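Local coordinates for 2-nitrobenzoate nitroreductase (PDB 4Z85) that reduces the nitro group of 2-nitrobenzoate and belongs to the FMN-binding flavoredoxin family, at the interface of chains A and B. Residues are numbered along the deposited sequence; one frame, centred on the assembly and turned at random. Chains: chain A/B, 2-nitrobenzoate nitroreductase.

The interface of chains A and B. Residues chain A 19, 22, 25, 45-46; chain B 48-49.
B:Asn48 and B:Tyr49, in extended backbone conformation on strand 47-52 of chain B, meet A:Ser45 and A:Ala46 in a short loop between two strands of chain A. With chi1 at 85°, the B:Tyr49 ring swings over against A:Ala46, A:Arg25, A:Thr19 and A:Val22. A:Ala46 CB sits over one ring face, toward the rim, 3.9 Å from CZ of B:Tyr49. A:Arg25 CD meets the ring edge, and the guanidinium stands almost perpendicular to the ring (88°). A:Thr19 CG2 packs near the phenol end, 3.6 Å from B:Tyr49 OH. That hydroxyl reaches A:Ser45 OG through a water. A:Arg25 bends at chi3 (-65°), which turns its guanidinium back to its own chain. A:Arg25 NH1 donates to A:Thr19 O (2.8 Å), on a lone pair, and to A:Val22 O, nearly straight on. A:Arg25 NE donates to A:Ser45 OG at 3.0 Å. These bonds fix the plane that faces the tyrosine. B:Asn48 lies across the arginine chain, its OD1 3.3 Å from A:Arg25 CD. The same OD1 accepts the B:Tyr49 backbone N-H. B:Asn48 ND2 lies 2.9 Å from A:Ser45 O, but its N-H is turned away and no hydrogen bond forms. A leucine in place of A:Arg25 would probably leave the A:Thr19 and A:Val22 carbonyls without this donor and the tyrosine edge less supported. The patch, repeated by two-fold symmetry, helps join the two subunits of the probable working dimer.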
ATOM      1  N   THR A  19      -4.816  10.634  -2.430  1.00 18.38           N
ATOM      2  CA  THR A  19      -5.360   9.382  -2.981  1.00 18.31           C
ATOM      3  C   THR A  19      -5.232   9.310  -4.498  1.00 20.12           C
ATOM      4  O   THR A  19      -5.203   8.216  -5.079  1.00 19.91           O
ATOM      5  CB  THR A  19      -6.827   9.160  -2.595  1.00 19.71           C
ATOM      6  OG1 THR A  19      -7.631  10.268  -3.046  1.00 20.83           O
ATOM      7  CG2 THR A  19      -6.971   8.976  -1.076  1.00 20.97           C
ATOM      8  N   VAL A  22      -0.958   8.343  -4.975  1.00 18.29           N
ATOM      9  CA  VAL A  22      -0.304   7.100  -4.557  1.00 18.16           C
ATOM     10  C   VAL A  22      -1.164   5.911  -4.980  1.00 18.90           C
ATOM     11  O   VAL A  22      -2.304   5.764  -4.561  1.00 18.55           O
ATOM     12  CB  VAL A  22      -0.012   7.041  -3.017  1.00 19.07           C
ATOM     13  CG1 VAL A  22      -1.249   7.358  -2.174  1.00 18.62           C
ATOM     14  CG2 VAL A  22       0.536   5.659  -2.638  1.00 17.62           C
ATOM     15  N   ARG A  25      -3.271   0.968  -4.971  1.00 13.68           N
ATOM     16  CA  ARG A  25      -3.223   0.552  -3.569  1.00 15.69           C
ATOM     17  C   ARG A  25      -3.894  -0.806  -3.373  1.00 14.96           C
ATOM     18  O   ARG A  25      -4.926  -1.097  -3.985  1.00 16.74           O
ATOM     19  CB  ARG A  25      -3.898   1.596  -2.674  1.00 14.79           C
ATOM     20  CG  ARG A  25      -3.281   2.985  -2.815  1.00 16.10           C
ATOM     21  CD  ARG A  25      -3.835   3.954  -1.792  1.00 15.31           C
ATOM     22  NE  ARG A  25      -5.261   4.254  -1.926  1.00 17.32           N
ATOM     23  CZ  ARG A  25      -5.783   5.132  -2.781  1.00 16.86           C
ATOM     24  NH1 ARG A  25      -5.029   5.740  -3.680  1.00 16.97           N
ATOM     25  NH2 ARG A  25      -7.096   5.370  -2.755  1.00 21.24           N
ATOM     26  N   SER A  45      -8.060   0.857   1.739  1.00 17.08           N
ATOM     27  CA  SER A  45      -6.871   0.795   0.888  1.00 17.58           C
ATOM     28  C   SER A  45      -5.709   1.638   1.438  1.00 18.53           C
ATOM     29  O   SER A  45      -4.661   1.716   0.809  1.00 17.71           O
ATOM     30  CB  SER A  45      -7.213   1.205  -0.566  1.00 18.95           C
ATOM     31  OG  SER A  45      -7.458   2.596  -0.684  1.00 19.29           O
ATOM     32  N   ALA A  46      -5.863   2.222   2.629  1.00 17.86           N
ATOM     33  CA  ALA A  46      -4.715   2.815   3.318  1.00 15.96           C
ATOM     34  C   ALA A  46      -4.077   1.693   4.122  1.00 17.32           C
ATOM     35  O   ALA A  46      -4.279   1.578   5.332  1.00 18.43           O
ATOM     36  CB  ALA A  46      -5.129   3.987   4.226  1.00 18.43           C
TER
ATOM     37  N   ASN B  48       2.343   3.040   2.174  1.00 15.31           N
ATOM     38  CA  ASN B  48       1.055   3.612   1.787  1.00 14.15           C
ATOM     39  C   ASN B  48       0.814   4.902   2.547  1.00 15.21           C
ATOM     40  O   ASN B  48       1.521   5.205   3.493  1.00 15.42           O
ATOM     41  CB  ASN B  48      -0.111   2.637   2.029  1.00 16.45           C
ATOM     42  CG  ASN B  48      -1.172   2.721   0.933  1.00 18.34           C
ATOM     43  OD1 ASN B  48      -1.422   3.796   0.402  1.00 15.67           O
ATOM     44  ND2 ASN B  48      -1.778   1.583   0.571  1.00 15.30           N
ATOM     45  N   TYR B  49      -0.186   5.672   2.119  1.00 17.55           N
ATOM     46  CA  TYR B  49      -0.556   6.854   2.898  1.00 16.34           C
ATOM     47  C   TYR B  49      -1.331   6.426   4.134  1.00 14.49           C
ATOM     48  O   TYR B  49      -1.970   5.361   4.165  1.00 16.72           O
ATOM     49  CB  TYR B  49      -1.385   7.841   2.058  1.00 17.21           C
ATOM     50  CG  TYR B  49      -2.876   7.563   2.004  1.00 16.16           C
ATOM     51  CD1 TYR B  49      -3.398   6.604   1.141  1.00 18.17           C
ATOM     52  CD2 TYR B  49      -3.764   8.272   2.817  1.00 19.15           C
ATOM     53  CE1 TYR B  49      -4.761   6.348   1.092  1.00 19.24           C
ATOM     54  CE2 TYR B  49      -5.124   8.019   2.776  1.00 18.36           C
ATOM     55  CZ  TYR B  49      -5.619   7.068   1.913  1.00 19.92           C
ATOM     56  OH  TYR B  49      -6.985   6.838   1.878  1.00 23.27           O
TER
HETATM   57  O   HOH W   1      -8.416   5.348   0.024  1.00 27.27           O